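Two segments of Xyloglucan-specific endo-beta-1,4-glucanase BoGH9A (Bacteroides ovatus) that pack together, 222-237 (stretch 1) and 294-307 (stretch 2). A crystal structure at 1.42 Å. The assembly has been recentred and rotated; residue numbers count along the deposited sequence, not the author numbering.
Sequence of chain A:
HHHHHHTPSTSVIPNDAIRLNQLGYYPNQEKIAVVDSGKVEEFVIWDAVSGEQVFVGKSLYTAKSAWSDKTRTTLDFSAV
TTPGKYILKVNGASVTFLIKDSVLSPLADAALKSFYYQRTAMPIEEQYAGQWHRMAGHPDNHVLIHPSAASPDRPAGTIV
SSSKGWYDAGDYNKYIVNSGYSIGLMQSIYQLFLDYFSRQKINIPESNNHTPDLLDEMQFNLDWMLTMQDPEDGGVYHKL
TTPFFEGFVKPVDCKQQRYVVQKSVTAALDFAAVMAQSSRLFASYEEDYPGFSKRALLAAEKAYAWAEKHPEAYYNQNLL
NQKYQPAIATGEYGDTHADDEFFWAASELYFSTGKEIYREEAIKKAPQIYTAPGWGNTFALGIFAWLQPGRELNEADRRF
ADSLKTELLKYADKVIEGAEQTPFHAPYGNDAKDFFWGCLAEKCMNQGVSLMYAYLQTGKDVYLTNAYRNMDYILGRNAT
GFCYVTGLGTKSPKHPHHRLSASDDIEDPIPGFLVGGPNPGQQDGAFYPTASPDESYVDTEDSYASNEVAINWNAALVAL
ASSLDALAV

Stretch 1 (222-237) LDWMLTMQDPEDGGVY
Stretch 2 (294-307) KRALLAAEKAYAWA

A loop can pack closely against a helix when glycines bring its backbone near and a few polar side chains tie carbonyl oxygens across it; residues 222-237 of BoGH9A, set against helix 294-307, illustrate the principle. The first stretch begins as a helix whose N-to-C direction makes 46° with that of the second, 11.5 Å away at closest approach, so side chains, not backbones, make the contact here. Leu226 (chi1 m, chi2 t) points toward the partner, its CD1 lying over one face of the guanidinium of Arg295, whose side chain is extended (chi1 to chi3 all t), 3.6 Å from CZ, and its CD2 4.2 Å from Ala299 CB.

A type I turn from Leu226 to Gln229 then redirects the chain. Gln229, t at chi1 and chi2, acts as a bridge: NE2 donates to Ala299 O across the contact (3.1 Å) and to Gly234 O within its own loop (2.9 Å), tying loop to helix through one amide. Asp230 and Gly235 are also joined, N of the former to O of the latter at 2.8 Å. Lys302 (m, t, p, t) reaches over this loop, its NZ donating to Glu232 O at 2.9 Å and to a water, at 2.7 Å, that in turn donates to Asp230 O.

Asp233 adopts chi1 p; its OD1 accepts from Gly235 N (3.0 Å), while OD2 meets Trp306 NE1 at the ring edge in a weak hydrogen bond of 3.1 Å. Gly234 (phi/psi 84/-4) sits opposite Ala303, CA to CA 5.0 Å. A CB there would lie 2.8 Å from Lys302 O, and at these angles it would also jam against the carbonyl O of Asp233, which by itself calls for glycine. Its carbonyl O receives a CA-H contact from Ala303 CA (3.4 Å). Gly235 (-72/163) lays CA over the Trp306 face (chi1 t, chi2 99°), 3.4 Å from the five-membered ring centroid. Val236, chi1 t, closes the contact, CG2 4.3 Å from Ala303 CB.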

# COMPACT_ATOMS: atom_id res chain seq x y z
N LEU A 222 14.76 2.61 -4.73
CA LEU A 222 15.46 3.89 -4.56
C LEU A 222 16.68 4.01 -5.47
O LEU A 222 16.95 5.08 -6.04
CB LEU A 222 15.89 4.09 -3.12
CG LEU A 222 14.72 4.32 -2.13
CD1 LEU A 222 15.15 4.09 -0.66
CD2 LEU A 222 14.07 5.70 -2.33
N ASP A 223 17.41 2.91 -5.61
CA ASP A 223 18.62 2.92 -6.44
C ASP A 223 18.24 3.21 -7.89
O ASP A 223 18.91 4.00 -8.57
CB ASP A 223 19.34 1.59 -6.33
CG ASP A 223 20.78 1.66 -6.76
OD1 ASP A 223 21.38 2.76 -6.65
OD2 ASP A 223 21.31 0.61 -7.17
N TRP A 224 17.17 2.58 -8.37
CA TRP A 224 16.66 2.93 -9.69
C TRP A 224 16.23 4.41 -9.77
O TRP A 224 16.54 5.11 -10.74
CB TRP A 224 15.49 2.03 -10.11
CG TRP A 224 14.77 2.62 -11.26
CD1 TRP A 224 15.28 2.82 -12.50
CD2 TRP A 224 13.47 3.21 -11.26
NE1 TRP A 224 14.36 3.45 -13.29
CE2 TRP A 224 13.24 3.72 -12.55
CE3 TRP A 224 12.45 3.34 -10.31
CZ2 TRP A 224 12.05 4.34 -12.90
CZ3 TRP A 224 11.27 3.95 -10.68
CH2 TRP A 224 11.08 4.44 -11.94
N MET A 225 15.50 4.89 -8.76
CA MET A 225 15.00 6.26 -8.78
C MET A 225 16.12 7.29 -8.99
O MET A 225 15.93 8.25 -9.72
CB MET A 225 14.23 6.58 -7.48
CG MET A 225 12.95 5.83 -7.34
SD MET A 225 12.03 6.28 -5.85
CE MET A 225 11.24 7.78 -6.39
N LEU A 226 17.26 7.07 -8.35
CA LEU A 226 18.42 7.96 -8.53
C LEU A 226 18.78 8.14 -10.01
O LEU A 226 19.17 9.25 -10.42
CB LEU A 226 19.62 7.41 -7.76
CG LEU A 226 19.50 7.48 -6.24
CD1 LEU A 226 20.67 6.76 -5.63
CD2 LEU A 226 19.49 8.91 -5.72
N THR A 227 18.63 7.09 -10.80
CA THR A 227 18.97 7.13 -12.23
C THR A 227 17.96 7.91 -13.08
O THR A 227 18.20 8.17 -14.27
CB THR A 227 19.13 5.72 -12.85
OG1 THR A 227 17.85 5.10 -13.05
CG2 THR A 227 20.02 4.84 -11.98
N MET A 228 16.84 8.29 -12.50
CA MET A 228 15.80 9.02 -13.20
C MET A 228 15.92 10.53 -13.05
O MET A 228 15.04 11.26 -13.53
CB MET A 228 14.42 8.54 -12.73
CG MET A 228 14.13 7.13 -13.15
SD MET A 228 13.69 6.97 -14.88
CE MET A 228 12.06 7.60 -14.80
N GLN A 229 16.99 10.97 -12.37
CA GLN A 229 17.30 12.38 -12.20
C GLN A 229 18.35 12.82 -13.22
O GLN A 229 19.40 12.21 -13.32
CB GLN A 229 17.83 12.63 -10.79
CG GLN A 229 18.06 14.11 -10.51
CD GLN A 229 18.32 14.40 -9.05
OE1 GLN A 229 19.13 13.73 -8.41
NE2 GLN A 229 17.69 15.43 -8.55
N ASP A 230 18.04 13.89 -13.96
CA ASP A 230 18.97 14.48 -14.92
C ASP A 230 20.11 15.09 -14.11
O ASP A 230 19.86 15.95 -13.27
CB ASP A 230 18.23 15.54 -15.73
CG ASP A 230 19.11 16.22 -16.79
OD1 ASP A 230 20.34 16.23 -16.64
OD2 ASP A 230 18.52 16.74 -17.76
N PRO A 231 21.36 14.65 -14.35
CA PRO A 231 22.49 15.11 -13.52
C PRO A 231 22.80 16.59 -13.68
O PRO A 231 23.58 17.11 -12.89
CB PRO A 231 23.66 14.27 -14.02
CG PRO A 231 23.29 13.90 -15.41
CD PRO A 231 21.81 13.74 -15.41
N GLU A 232 22.20 17.25 -14.67
CA GLU A 232 22.40 18.68 -14.84
C GLU A 232 21.37 19.47 -14.04
O GLU A 232 21.68 19.94 -12.94
CB GLU A 232 22.36 19.07 -16.32
CG GLU A 232 23.49 18.45 -17.14
CD GLU A 232 24.87 18.75 -16.57
OE1 GLU A 232 25.18 19.94 -16.34
OE2 GLU A 232 25.65 17.79 -16.35
N ASP A 233 20.15 19.57 -14.55
CA ASP A 233 19.17 20.48 -13.95
C ASP A 233 18.45 19.92 -12.71
O ASP A 233 17.70 20.65 -12.06
CB ASP A 233 18.15 20.93 -14.98
CG ASP A 233 17.22 19.81 -15.42
OD1 ASP A 233 17.43 18.65 -15.02
OD2 ASP A 233 16.28 20.12 -16.19
N GLY A 234 18.67 18.65 -12.38
CA GLY A 234 18.08 18.06 -11.18
C GLY A 234 16.65 17.56 -11.35
O GLY A 234 16.08 16.99 -10.41
N GLY A 235 16.06 17.75 -12.52
CA GLY A 235 14.70 17.30 -12.76
C GLY A 235 14.63 15.79 -12.88
O GLY A 235 15.65 15.11 -13.03
N VAL A 236 13.43 15.26 -12.75
CA VAL A 236 13.20 13.81 -12.66
C VAL A 236 12.16 13.40 -13.70
O VAL A 236 11.07 13.96 -13.74
CB VAL A 236 12.76 13.41 -11.23
CG1 VAL A 236 12.52 11.89 -11.12
CG2 VAL A 236 13.80 13.83 -10.24
N TYR A 237 12.52 12.43 -14.54
CA TYR A 237 11.63 11.93 -15.59
C TYR A 237 10.44 11.27 -14.92
O TYR A 237 10.61 10.59 -13.91
CB TYR A 237 12.39 10.94 -16.49
CG TYR A 237 13.68 11.50 -17.04
CD1 TYR A 237 13.67 12.58 -17.92
CD2 TYR A 237 14.90 10.96 -16.70
CE1 TYR A 237 14.85 13.10 -18.42
CE2 TYR A 237 16.08 11.47 -17.19
CZ TYR A 237 16.04 12.54 -18.04
OH TYR A 237 17.24 13.02 -18.51
N LYS A 294 24.05 10.26 2.09
CA LYS A 294 24.54 11.53 1.57
C LYS A 294 24.08 11.81 0.15
O LYS A 294 23.61 12.90 -0.17
CB LYS A 294 26.07 11.52 1.63
CG LYS A 294 26.73 12.82 1.22
CD LYS A 294 28.24 12.64 1.10
CE LYS A 294 28.93 13.96 0.79
NZ LYS A 294 28.91 14.87 1.97
N ARG A 295 24.21 10.82 -0.72
CA ARG A 295 23.76 10.97 -2.10
C ARG A 295 22.27 11.29 -2.20
O ARG A 295 21.85 12.13 -3.00
CB ARG A 295 24.10 9.70 -2.88
CG ARG A 295 23.70 9.75 -4.31
CD ARG A 295 24.15 8.52 -5.06
NE ARG A 295 23.77 8.63 -6.47
CZ ARG A 295 23.71 7.61 -7.32
NH1 ARG A 295 24.00 6.37 -6.92
NH2 ARG A 295 23.34 7.84 -8.58
N ALA A 296 21.45 10.63 -1.39
CA ALA A 296 20.01 10.83 -1.44
C ALA A 296 19.64 12.26 -1.07
O ALA A 296 18.80 12.88 -1.71
CB ALA A 296 19.32 9.88 -0.48
N LEU A 297 20.29 12.78 -0.03
CA LEU A 297 19.97 14.12 0.41
C LEU A 297 20.38 15.17 -0.64
O LEU A 297 19.61 16.08 -0.97
CB LEU A 297 20.60 14.42 1.78
CG LEU A 297 20.20 15.76 2.36
CD1 LEU A 297 18.69 15.85 2.59
CD2 LEU A 297 20.96 16.01 3.66
N LEU A 298 21.56 15.00 -1.22
CA LEU A 298 22.01 15.93 -2.26
C LEU A 298 21.05 15.89 -3.43
O LEU A 298 20.61 16.93 -3.94
CB LEU A 298 23.41 15.54 -2.73
CG LEU A 298 24.56 15.90 -1.78
CD1 LEU A 298 25.85 15.22 -2.20
CD2 LEU A 298 24.74 17.40 -1.75
N ALA A 299 20.63 14.68 -3.82
CA ALA A 299 19.71 14.51 -4.92
C ALA A 299 18.35 15.13 -4.64
O ALA A 299 17.71 15.73 -5.51
CB ALA A 299 19.54 13.03 -5.22
N ALA A 300 17.89 14.96 -3.40
CA ALA A 300 16.61 15.52 -2.98
C ALA A 300 16.56 17.04 -3.10
O ALA A 300 15.59 17.60 -3.59
CB ALA A 300 16.32 15.12 -1.53
N GLU A 301 17.64 17.69 -2.65
CA GLU A 301 17.69 19.15 -2.65
C GLU A 301 17.73 19.67 -4.09
O GLU A 301 17.03 20.62 -4.43
CB GLU A 301 18.88 19.65 -1.81
CG GLU A 301 18.72 19.31 -0.31
CD GLU A 301 19.58 20.14 0.62
OE1 GLU A 301 20.65 19.66 1.03
OE2 GLU A 301 19.15 21.27 0.97
N LYS A 302 18.44 18.96 -4.97
CA LYS A 302 18.46 19.33 -6.38
C LYS A 302 17.09 19.13 -7.04
O LYS A 302 16.65 19.93 -7.85
CB LYS A 302 19.53 18.53 -7.14
CG LYS A 302 20.97 18.97 -6.89
CD LYS A 302 21.92 18.49 -7.99
CE LYS A 302 21.69 19.24 -9.31
NZ LYS A 302 22.58 18.75 -10.41
N ALA A 303 16.38 18.05 -6.68
CA ALA A 303 15.06 17.84 -7.25
C ALA A 303 14.05 18.87 -6.77
O ALA A 303 13.22 19.34 -7.53
CB ALA A 303 14.56 16.43 -6.91
N TYR A 304 14.11 19.22 -5.48
CA TYR A 304 13.20 20.21 -4.96
C TYR A 304 13.46 21.57 -5.65
O TYR A 304 12.51 22.27 -6.02
CB TYR A 304 13.37 20.31 -3.44
CG TYR A 304 12.36 21.19 -2.77
CD1 TYR A 304 12.61 22.54 -2.59
CD2 TYR A 304 11.16 20.68 -2.30
CE1 TYR A 304 11.69 23.36 -1.99
CE2 TYR A 304 10.23 21.49 -1.70
CZ TYR A 304 10.51 22.83 -1.54
OH TYR A 304 9.58 23.65 -0.94
N ALA A 305 14.73 21.90 -5.81
CA ALA A 305 15.11 23.12 -6.52
C ALA A 305 14.49 23.15 -7.92
O ALA A 305 13.91 24.16 -8.33
CB ALA A 305 16.61 23.22 -6.59
N TRP A 306 14.59 22.04 -8.65
CA TRP A 306 13.99 21.97 -9.98
C TRP A 306 12.50 22.23 -9.90
O TRP A 306 11.95 22.99 -10.68
CB TRP A 306 14.27 20.62 -10.65
CG TRP A 306 13.81 20.54 -12.09
CD1 TRP A 306 14.58 20.69 -13.21
CD2 TRP A 306 12.48 20.27 -12.55
NE1 TRP A 306 13.82 20.53 -14.33
CE2 TRP A 306 12.52 20.28 -13.96
CE3 TRP A 306 11.27 20.03 -11.92
CZ2 TRP A 306 11.39 20.06 -14.74
CZ3 TRP A 306 10.16 19.82 -12.68
CH2 TRP A 306 10.22 19.83 -14.08
N ALA A 307 11.82 21.60 -8.94
CA ALA A 307 10.39 21.79 -8.80
C ALA A 307 9.99 23.24 -8.50
O ALA A 307 8.94 23.71 -8.95
CB ALA A 307 9.86 20.86 -7.71
O HOH W 1 20.96 16.57 -10.71
O HOH W 2 18.25 21.57 -9.26